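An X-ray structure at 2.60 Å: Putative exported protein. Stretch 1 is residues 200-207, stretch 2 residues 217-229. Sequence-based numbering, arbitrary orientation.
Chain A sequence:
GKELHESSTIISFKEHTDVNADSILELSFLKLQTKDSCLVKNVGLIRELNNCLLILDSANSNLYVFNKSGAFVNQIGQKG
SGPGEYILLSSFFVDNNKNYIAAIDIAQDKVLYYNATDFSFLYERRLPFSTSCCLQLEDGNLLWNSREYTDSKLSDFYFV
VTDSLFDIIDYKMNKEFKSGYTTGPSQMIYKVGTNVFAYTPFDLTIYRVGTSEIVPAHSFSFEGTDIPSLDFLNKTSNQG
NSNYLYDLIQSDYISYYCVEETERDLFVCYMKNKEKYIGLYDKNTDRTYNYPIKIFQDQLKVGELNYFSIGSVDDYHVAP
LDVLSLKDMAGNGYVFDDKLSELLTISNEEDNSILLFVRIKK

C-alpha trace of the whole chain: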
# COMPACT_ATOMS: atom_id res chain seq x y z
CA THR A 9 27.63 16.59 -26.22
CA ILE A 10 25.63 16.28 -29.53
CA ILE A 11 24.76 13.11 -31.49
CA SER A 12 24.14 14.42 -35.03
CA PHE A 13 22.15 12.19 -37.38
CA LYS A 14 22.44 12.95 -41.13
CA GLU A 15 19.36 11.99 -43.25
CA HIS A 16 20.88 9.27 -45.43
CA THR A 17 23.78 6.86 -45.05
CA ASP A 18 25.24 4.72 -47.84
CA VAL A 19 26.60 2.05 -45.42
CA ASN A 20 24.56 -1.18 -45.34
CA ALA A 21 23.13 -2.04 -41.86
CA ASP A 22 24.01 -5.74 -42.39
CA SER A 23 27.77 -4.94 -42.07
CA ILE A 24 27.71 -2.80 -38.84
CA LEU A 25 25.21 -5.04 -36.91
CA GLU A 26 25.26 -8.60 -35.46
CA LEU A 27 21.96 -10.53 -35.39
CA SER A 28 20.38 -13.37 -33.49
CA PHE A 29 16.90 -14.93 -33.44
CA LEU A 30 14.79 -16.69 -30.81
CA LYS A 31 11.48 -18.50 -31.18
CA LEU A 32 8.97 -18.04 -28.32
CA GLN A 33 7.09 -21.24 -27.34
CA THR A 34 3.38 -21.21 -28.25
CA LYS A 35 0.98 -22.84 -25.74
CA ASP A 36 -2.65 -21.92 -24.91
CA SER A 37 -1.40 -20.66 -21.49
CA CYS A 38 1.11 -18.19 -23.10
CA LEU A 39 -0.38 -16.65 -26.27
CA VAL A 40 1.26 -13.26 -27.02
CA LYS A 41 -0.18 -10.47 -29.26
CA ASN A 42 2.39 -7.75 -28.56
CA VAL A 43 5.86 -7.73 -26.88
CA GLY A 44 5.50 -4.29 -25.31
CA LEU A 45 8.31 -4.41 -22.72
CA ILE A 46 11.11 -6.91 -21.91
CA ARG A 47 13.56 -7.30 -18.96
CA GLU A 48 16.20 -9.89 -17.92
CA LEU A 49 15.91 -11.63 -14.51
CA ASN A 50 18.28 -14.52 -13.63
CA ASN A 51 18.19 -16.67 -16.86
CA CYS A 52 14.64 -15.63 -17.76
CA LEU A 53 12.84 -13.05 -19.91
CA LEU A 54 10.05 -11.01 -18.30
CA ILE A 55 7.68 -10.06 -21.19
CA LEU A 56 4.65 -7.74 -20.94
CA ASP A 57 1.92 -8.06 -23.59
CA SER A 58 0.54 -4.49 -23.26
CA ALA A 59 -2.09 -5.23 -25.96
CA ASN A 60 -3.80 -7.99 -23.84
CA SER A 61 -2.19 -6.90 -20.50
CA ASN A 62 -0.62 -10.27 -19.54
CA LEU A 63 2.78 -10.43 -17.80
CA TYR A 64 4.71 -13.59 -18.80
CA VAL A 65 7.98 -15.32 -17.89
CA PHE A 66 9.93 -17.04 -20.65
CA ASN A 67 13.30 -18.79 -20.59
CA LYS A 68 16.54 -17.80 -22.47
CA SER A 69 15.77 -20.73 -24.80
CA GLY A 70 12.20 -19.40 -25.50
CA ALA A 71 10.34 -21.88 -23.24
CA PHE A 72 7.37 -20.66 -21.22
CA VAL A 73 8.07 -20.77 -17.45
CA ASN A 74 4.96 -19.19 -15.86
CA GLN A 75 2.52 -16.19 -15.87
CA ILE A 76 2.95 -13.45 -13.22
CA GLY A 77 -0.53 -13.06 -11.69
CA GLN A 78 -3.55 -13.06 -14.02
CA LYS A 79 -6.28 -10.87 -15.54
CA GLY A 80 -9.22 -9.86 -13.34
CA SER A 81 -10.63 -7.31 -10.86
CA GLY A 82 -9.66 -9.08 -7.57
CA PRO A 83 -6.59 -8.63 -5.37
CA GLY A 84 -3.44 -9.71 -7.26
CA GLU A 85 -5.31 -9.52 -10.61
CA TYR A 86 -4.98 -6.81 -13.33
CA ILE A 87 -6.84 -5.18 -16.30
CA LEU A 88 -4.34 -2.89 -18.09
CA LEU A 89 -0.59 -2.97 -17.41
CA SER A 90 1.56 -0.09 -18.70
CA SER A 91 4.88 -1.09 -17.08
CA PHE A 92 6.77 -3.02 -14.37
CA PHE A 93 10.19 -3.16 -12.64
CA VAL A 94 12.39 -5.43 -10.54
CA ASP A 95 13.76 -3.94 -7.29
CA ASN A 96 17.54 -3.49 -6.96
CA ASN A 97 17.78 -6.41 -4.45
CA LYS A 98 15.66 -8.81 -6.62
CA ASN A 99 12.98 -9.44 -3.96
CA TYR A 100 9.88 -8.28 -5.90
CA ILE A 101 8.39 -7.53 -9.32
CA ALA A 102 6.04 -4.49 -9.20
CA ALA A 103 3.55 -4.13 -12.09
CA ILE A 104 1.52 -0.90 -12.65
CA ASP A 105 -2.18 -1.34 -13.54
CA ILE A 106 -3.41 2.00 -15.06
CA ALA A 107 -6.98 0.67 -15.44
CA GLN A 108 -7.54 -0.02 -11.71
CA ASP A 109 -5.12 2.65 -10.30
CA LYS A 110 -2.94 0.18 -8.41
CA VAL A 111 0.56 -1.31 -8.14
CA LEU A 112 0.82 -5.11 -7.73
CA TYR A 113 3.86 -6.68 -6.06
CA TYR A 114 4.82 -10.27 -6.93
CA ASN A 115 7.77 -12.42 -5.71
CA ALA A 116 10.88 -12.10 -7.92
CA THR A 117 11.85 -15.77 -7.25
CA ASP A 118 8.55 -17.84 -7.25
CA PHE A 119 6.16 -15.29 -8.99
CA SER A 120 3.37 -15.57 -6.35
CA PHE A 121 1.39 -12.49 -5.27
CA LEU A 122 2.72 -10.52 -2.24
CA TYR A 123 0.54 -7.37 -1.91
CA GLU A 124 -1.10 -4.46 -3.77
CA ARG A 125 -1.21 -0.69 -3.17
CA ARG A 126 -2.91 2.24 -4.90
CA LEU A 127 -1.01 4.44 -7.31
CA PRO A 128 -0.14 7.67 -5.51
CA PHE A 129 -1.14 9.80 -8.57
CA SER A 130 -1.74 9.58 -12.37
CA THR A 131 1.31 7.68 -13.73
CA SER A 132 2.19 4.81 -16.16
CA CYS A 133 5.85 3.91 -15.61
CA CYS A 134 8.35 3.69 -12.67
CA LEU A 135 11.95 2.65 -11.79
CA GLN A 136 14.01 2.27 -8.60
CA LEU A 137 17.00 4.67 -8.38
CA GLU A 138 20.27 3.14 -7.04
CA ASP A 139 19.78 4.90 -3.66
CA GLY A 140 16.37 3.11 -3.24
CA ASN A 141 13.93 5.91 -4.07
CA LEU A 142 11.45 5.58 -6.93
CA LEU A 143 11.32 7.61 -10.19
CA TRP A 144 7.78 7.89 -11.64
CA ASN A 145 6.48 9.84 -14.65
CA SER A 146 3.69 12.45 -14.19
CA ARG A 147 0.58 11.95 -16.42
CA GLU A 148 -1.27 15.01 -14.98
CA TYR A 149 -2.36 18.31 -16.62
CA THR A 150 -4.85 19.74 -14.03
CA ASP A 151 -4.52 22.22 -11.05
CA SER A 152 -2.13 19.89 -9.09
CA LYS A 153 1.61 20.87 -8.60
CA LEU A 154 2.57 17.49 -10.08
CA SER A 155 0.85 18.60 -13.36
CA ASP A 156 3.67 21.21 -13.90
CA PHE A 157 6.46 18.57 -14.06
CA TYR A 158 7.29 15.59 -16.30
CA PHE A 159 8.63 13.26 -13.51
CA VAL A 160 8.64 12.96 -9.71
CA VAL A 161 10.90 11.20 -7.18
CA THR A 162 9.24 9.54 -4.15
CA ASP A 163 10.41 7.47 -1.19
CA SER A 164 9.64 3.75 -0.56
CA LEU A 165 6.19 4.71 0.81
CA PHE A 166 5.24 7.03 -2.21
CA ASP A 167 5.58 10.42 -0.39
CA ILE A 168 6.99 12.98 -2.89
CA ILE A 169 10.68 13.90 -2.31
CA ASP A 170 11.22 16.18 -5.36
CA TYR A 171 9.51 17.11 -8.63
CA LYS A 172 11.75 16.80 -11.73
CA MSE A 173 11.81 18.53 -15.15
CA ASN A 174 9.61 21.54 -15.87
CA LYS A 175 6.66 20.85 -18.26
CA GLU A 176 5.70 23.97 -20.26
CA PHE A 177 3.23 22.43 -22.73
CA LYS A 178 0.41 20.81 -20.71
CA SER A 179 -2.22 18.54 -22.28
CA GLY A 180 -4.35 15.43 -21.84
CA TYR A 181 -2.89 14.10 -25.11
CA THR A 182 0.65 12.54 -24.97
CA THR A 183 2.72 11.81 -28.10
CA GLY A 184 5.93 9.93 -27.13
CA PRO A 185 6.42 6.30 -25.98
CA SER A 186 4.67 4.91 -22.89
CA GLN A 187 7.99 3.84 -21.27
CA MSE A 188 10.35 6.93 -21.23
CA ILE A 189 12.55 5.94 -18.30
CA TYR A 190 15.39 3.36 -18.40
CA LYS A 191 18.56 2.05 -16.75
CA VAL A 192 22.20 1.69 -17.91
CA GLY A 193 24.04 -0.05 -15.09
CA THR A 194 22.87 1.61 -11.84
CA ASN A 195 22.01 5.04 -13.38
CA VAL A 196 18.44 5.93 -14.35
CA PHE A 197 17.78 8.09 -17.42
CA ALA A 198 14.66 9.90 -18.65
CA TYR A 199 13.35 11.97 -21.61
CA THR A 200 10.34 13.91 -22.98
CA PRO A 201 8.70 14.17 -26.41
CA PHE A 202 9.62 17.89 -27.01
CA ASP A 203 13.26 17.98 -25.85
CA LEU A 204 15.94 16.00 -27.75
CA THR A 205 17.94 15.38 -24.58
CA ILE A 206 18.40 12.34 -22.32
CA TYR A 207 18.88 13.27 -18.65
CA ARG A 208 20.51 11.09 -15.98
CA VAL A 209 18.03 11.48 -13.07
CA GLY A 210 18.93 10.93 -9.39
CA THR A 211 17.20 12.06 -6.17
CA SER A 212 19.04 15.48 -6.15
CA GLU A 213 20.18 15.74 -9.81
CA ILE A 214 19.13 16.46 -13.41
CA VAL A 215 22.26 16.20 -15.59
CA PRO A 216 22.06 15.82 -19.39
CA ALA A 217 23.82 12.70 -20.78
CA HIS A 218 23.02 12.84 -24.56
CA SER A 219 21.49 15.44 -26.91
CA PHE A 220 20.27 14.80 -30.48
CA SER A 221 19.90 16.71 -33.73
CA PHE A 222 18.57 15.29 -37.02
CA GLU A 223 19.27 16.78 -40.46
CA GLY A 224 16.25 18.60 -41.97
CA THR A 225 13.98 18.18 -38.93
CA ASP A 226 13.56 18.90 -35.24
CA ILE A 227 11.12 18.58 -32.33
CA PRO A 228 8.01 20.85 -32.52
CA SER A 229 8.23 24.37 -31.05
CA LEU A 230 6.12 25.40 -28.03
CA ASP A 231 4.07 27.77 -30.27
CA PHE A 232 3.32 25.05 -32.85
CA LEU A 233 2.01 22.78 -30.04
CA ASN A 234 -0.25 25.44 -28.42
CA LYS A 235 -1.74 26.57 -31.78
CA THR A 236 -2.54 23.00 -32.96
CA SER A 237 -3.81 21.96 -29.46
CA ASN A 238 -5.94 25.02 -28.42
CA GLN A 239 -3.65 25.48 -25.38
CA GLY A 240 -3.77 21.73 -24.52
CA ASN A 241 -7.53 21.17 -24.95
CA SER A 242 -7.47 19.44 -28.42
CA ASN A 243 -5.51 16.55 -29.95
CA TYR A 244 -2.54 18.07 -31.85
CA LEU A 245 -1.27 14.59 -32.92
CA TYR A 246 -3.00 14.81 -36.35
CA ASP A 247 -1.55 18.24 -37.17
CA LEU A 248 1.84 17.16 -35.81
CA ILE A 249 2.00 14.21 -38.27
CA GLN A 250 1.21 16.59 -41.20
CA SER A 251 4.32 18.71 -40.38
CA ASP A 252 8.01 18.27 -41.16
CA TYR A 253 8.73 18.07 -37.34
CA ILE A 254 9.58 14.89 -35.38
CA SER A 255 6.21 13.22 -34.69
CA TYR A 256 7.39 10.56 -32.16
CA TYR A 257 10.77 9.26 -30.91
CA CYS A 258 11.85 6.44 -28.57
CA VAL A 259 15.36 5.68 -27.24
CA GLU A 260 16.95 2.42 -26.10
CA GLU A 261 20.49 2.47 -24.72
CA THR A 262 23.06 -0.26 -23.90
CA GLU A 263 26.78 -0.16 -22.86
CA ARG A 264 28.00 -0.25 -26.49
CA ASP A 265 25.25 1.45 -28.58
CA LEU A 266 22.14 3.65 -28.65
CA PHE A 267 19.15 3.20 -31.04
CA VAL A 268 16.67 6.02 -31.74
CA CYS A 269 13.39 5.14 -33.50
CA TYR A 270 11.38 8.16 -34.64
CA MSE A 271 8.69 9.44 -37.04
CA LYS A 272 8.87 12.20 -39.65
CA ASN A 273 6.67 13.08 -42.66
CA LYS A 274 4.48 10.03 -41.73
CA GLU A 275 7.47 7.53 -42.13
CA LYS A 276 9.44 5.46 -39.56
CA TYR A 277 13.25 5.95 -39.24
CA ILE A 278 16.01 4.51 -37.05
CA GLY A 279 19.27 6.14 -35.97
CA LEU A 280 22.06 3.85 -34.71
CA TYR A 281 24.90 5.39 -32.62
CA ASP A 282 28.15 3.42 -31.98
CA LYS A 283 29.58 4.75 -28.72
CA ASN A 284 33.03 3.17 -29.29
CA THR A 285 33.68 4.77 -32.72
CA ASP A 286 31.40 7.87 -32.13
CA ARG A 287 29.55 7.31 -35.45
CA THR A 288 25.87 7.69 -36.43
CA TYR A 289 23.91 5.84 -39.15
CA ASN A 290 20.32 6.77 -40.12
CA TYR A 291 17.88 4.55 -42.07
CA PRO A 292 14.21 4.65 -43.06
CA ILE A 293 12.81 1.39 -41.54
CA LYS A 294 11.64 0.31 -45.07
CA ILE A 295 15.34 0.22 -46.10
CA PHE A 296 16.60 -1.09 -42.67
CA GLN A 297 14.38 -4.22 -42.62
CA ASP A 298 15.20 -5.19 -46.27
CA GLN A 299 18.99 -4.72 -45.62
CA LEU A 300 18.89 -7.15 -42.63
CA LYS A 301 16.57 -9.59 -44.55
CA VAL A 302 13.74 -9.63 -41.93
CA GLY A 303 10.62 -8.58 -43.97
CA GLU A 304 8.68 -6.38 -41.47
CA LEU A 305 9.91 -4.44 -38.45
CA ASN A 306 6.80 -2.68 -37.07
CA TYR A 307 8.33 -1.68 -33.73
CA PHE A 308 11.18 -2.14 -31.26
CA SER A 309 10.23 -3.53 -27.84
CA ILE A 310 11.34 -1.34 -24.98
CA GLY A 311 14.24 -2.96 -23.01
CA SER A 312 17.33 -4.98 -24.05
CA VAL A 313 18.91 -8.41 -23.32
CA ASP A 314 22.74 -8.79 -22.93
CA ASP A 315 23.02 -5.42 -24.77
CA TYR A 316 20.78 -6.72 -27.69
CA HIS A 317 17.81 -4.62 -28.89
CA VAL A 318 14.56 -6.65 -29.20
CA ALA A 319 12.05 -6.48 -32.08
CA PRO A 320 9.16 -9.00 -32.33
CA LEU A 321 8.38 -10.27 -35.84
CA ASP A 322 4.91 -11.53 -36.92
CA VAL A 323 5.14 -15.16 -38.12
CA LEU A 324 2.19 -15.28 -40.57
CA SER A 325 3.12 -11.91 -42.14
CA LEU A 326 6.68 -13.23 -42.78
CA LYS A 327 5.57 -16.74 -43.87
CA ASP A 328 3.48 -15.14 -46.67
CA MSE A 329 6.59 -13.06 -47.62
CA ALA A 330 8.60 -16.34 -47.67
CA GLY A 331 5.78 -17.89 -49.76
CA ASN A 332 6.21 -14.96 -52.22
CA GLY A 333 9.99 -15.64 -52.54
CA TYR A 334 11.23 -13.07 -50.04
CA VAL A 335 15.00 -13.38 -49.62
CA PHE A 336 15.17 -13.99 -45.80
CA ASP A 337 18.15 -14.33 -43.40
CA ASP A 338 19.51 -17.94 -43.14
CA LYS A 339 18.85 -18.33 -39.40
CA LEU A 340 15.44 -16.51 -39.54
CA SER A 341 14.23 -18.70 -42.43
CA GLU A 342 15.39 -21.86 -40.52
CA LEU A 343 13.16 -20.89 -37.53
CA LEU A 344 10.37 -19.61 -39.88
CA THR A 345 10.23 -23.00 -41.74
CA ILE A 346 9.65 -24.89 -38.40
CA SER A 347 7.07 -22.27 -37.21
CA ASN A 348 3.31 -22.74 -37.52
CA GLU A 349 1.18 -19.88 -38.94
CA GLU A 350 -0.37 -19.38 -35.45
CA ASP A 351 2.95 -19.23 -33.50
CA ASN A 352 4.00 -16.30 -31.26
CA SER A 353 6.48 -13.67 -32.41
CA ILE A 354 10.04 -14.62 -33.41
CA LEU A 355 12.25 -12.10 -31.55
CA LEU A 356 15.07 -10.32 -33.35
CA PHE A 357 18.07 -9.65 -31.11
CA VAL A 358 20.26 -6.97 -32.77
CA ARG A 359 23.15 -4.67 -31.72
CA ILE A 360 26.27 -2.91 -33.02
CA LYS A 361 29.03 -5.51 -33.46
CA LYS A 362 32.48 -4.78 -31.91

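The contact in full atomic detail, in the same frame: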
# COMPACT_ATOMS: atom_id res chain seq x y z
N THR A 200 11.68 13.40 -22.62
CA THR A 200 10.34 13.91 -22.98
C THR A 200 10.16 14.04 -24.49
O THR A 200 11.15 14.09 -25.22
CB THR A 200 10.10 15.28 -22.32
OG1 THR A 200 11.01 16.24 -22.85
CG2 THR A 200 10.26 15.20 -20.81
N PRO A 201 8.89 14.10 -24.96
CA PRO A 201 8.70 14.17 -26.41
C PRO A 201 9.12 15.45 -27.12
O PRO A 201 9.29 15.39 -28.34
CB PRO A 201 7.19 13.94 -26.60
CG PRO A 201 6.63 13.64 -25.25
CD PRO A 201 7.60 14.18 -24.25
N PHE A 202 9.30 16.57 -26.39
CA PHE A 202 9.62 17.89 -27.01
C PHE A 202 10.94 18.48 -26.53
O PHE A 202 11.09 19.70 -26.40
CB PHE A 202 8.46 18.87 -26.78
CG PHE A 202 7.10 18.26 -27.01
CD1 PHE A 202 6.78 17.71 -28.24
CD2 PHE A 202 6.15 18.23 -25.99
CE1 PHE A 202 5.53 17.12 -28.46
CE2 PHE A 202 4.90 17.65 -26.20
CZ PHE A 202 4.59 17.09 -27.44
N ASP A 203 11.92 17.60 -26.30
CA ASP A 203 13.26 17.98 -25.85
C ASP A 203 14.22 16.83 -26.20
O ASP A 203 14.26 15.82 -25.50
CB ASP A 203 13.24 18.27 -24.33
CG ASP A 203 14.60 18.64 -23.75
OD1 ASP A 203 15.58 18.81 -24.48
OD2 ASP A 203 14.67 18.74 -22.51
N LEU A 204 14.99 17.01 -27.28
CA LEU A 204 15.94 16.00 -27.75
C LEU A 204 17.16 15.94 -26.85
O LEU A 204 18.28 16.28 -27.25
CB LEU A 204 16.35 16.27 -29.21
CG LEU A 204 15.23 16.13 -30.23
CD1 LEU A 204 15.70 16.65 -31.59
CD2 LEU A 204 14.74 14.69 -30.33
N THR A 205 16.93 15.48 -25.62
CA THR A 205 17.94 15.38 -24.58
C THR A 205 17.57 14.24 -23.64
O THR A 205 16.40 14.09 -23.28
CB THR A 205 18.05 16.69 -23.75
OG1 THR A 205 18.25 17.81 -24.62
CG2 THR A 205 19.22 16.62 -22.75
N ILE A 206 18.56 13.42 -23.30
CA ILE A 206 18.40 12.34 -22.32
C ILE A 206 19.11 12.82 -21.06
O ILE A 206 20.30 13.17 -21.12
CB ILE A 206 18.97 11.01 -22.84
CG1 ILE A 206 18.02 10.50 -23.92
CG2 ILE A 206 19.07 9.98 -21.70
CD1 ILE A 206 18.51 9.31 -24.68
N TYR A 207 18.38 12.82 -19.95
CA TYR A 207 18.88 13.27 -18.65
C TYR A 207 19.09 12.09 -17.72
O TYR A 207 18.26 11.21 -17.67
CB TYR A 207 17.88 14.25 -18.01
CG TYR A 207 17.59 15.49 -18.83
CD1 TYR A 207 16.57 15.50 -19.79
CD2 TYR A 207 18.33 16.67 -18.64
CE1 TYR A 207 16.29 16.63 -20.54
CE2 TYR A 207 18.06 17.81 -19.39
CZ TYR A 207 17.04 17.79 -20.33
OH TYR A 207 16.78 18.90 -21.07
N ALA A 217 22.87 13.74 -20.37
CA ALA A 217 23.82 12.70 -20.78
C ALA A 217 24.01 12.60 -22.31
O ALA A 217 25.10 12.28 -22.77
CB ALA A 217 23.39 11.36 -20.21
N HIS A 218 22.95 12.82 -23.08
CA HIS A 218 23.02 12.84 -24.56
C HIS A 218 22.05 13.87 -25.10
O HIS A 218 20.99 14.07 -24.50
CB HIS A 218 22.63 11.48 -25.19
CG HIS A 218 23.31 10.29 -24.59
ND1 HIS A 218 24.57 9.87 -24.97
CD2 HIS A 218 22.90 9.42 -23.64
CE1 HIS A 218 24.91 8.80 -24.27
NE2 HIS A 218 23.91 8.50 -23.46
N SER A 219 22.41 14.54 -26.19
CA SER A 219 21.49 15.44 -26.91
C SER A 219 21.53 15.06 -28.40
O SER A 219 22.57 14.65 -28.91
CB SER A 219 21.79 16.92 -26.67
OG SER A 219 23.05 17.29 -27.20
N PHE A 220 20.39 15.18 -29.08
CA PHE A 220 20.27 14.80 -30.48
C PHE A 220 19.89 15.96 -31.39
O PHE A 220 19.30 16.95 -30.97
CB PHE A 220 19.22 13.70 -30.65
CG PHE A 220 19.36 12.57 -29.67
CD1 PHE A 220 20.39 11.64 -29.82
CD2 PHE A 220 18.47 12.44 -28.60
CE1 PHE A 220 20.53 10.59 -28.92
CE2 PHE A 220 18.61 11.39 -27.69
CZ PHE A 220 19.65 10.46 -27.85
N SER A 221 20.28 15.81 -32.65
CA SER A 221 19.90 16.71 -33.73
C SER A 221 19.81 15.81 -34.96
O SER A 221 20.61 14.88 -35.11
CB SER A 221 20.92 17.84 -33.93
OG SER A 221 22.17 17.32 -34.34
N PHE A 222 18.80 16.06 -35.80
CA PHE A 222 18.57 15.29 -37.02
C PHE A 222 18.58 16.28 -38.16
O PHE A 222 18.04 17.37 -38.02
CB PHE A 222 17.23 14.56 -36.92
CG PHE A 222 17.16 13.58 -35.77
CD1 PHE A 222 16.83 14.01 -34.48
CD2 PHE A 222 17.43 12.22 -35.98
CE1 PHE A 222 16.77 13.11 -33.41
CE2 PHE A 222 17.36 11.32 -34.92
CZ PHE A 222 17.05 11.77 -33.62
N GLU A 223 19.19 15.91 -39.28
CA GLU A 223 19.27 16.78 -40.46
C GLU A 223 17.86 16.98 -41.03
O GLU A 223 17.08 16.02 -41.13
CB GLU A 223 20.23 16.20 -41.52
CG GLU A 223 20.44 17.08 -42.77
CD GLU A 223 21.23 16.41 -43.89
OE1 GLU A 223 21.22 15.17 -44.02
OE2 GLU A 223 21.86 17.16 -44.68
N GLY A 224 17.54 18.23 -41.36
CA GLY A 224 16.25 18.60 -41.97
C GLY A 224 14.99 18.45 -41.14
O GLY A 224 13.89 18.44 -41.70
N THR A 225 15.13 18.32 -39.83
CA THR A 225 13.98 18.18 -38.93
C THR A 225 14.37 18.47 -37.49
O THR A 225 15.55 18.57 -37.17
CB THR A 225 13.33 16.79 -38.99
OG1 THR A 225 12.11 16.80 -38.23
CG2 THR A 225 14.25 15.68 -38.46
N ASP A 226 13.36 18.60 -36.65
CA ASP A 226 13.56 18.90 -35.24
C ASP A 226 12.27 18.57 -34.49
O ASP A 226 11.28 18.16 -35.10
CB ASP A 226 13.90 20.41 -35.10
CG ASP A 226 14.60 20.76 -33.79
OD1 ASP A 226 14.94 19.88 -32.98
OD2 ASP A 226 14.83 21.96 -33.57
N ILE A 227 12.32 18.65 -33.16
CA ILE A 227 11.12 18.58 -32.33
C ILE A 227 10.23 19.81 -32.59
O ILE A 227 10.74 20.87 -32.98
CB ILE A 227 11.42 18.57 -30.80
CG1 ILE A 227 12.54 19.59 -30.45
CG2 ILE A 227 11.78 17.17 -30.36
CD1 ILE A 227 12.53 20.14 -29.05
N PRO A 228 8.91 19.69 -32.36
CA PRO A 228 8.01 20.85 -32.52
C PRO A 228 8.29 21.97 -31.53
O PRO A 228 8.69 21.68 -30.40
CB PRO A 228 6.62 20.25 -32.23
CG PRO A 228 6.80 18.80 -32.42
CD PRO A 228 8.16 18.50 -31.92
N SER A 229 8.07 23.22 -31.94
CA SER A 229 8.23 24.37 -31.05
C SER A 229 7.07 24.42 -30.05
O SER A 229 6.05 23.74 -30.24
CB SER A 229 8.28 25.69 -31.84
OG SER A 229 7.06 25.97 -32.50

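How does the contact begin, before the strands pair? T200 to D203 form a type I beta turn, and this bend meets the loop that follows the second strand. I227 points toward it: its CD1 lies only 3.0 Å from the carbonyl O of F202, a tight approach with no hydrogen bond, while its CG2 is 3.7 Å from P201 O. The F202 ring meets P228 with its edge, CD1 to P228 CD at 4.0 Å.

What does D203 do if it points away from the other stretch? It serves its own stretch. Its two carboxylate oxygens are divided between neighbours: T205 OG1 donates to D203 OD1 at 2.9 Å and Y207 OH to D203 OD2 at 2.6 Å.

Why does L204 have the largest share of the buried surface? Its side chain points toward the other stretch and reaches residues from both the strand and the later loop. L204 CB lies 4.1 Å from F220 CB, CD2 meets the ring edge of F222 at CE1, 4.0 Å away, and CG packs 3.6 Å from I227 CG2. Its backbone takes part too, since F220 N donates to L204 O at 3.0 Å.

How do the strands pair from T205 onward? They run antiparallel, with T205 opposite S219 as a non-hydrogen-bonded pair whose CA atoms are 4.2 Å apart; T205 CA makes a CA-H...O contact of 3.3 Å with H218 O. I206 and H218 form the hydrogen-bonded pair: I206 N donates to H218 O at 2.8 Å, and H218 N returns a weak bond to I206 O at 3.3 Å. That same I206 O receives a shorter bond from A217 N, 2.7 Å. On the sheet face shared with H218, I206 CD1 packs against the edge of the F220 ring, 3.6 Å from CZ.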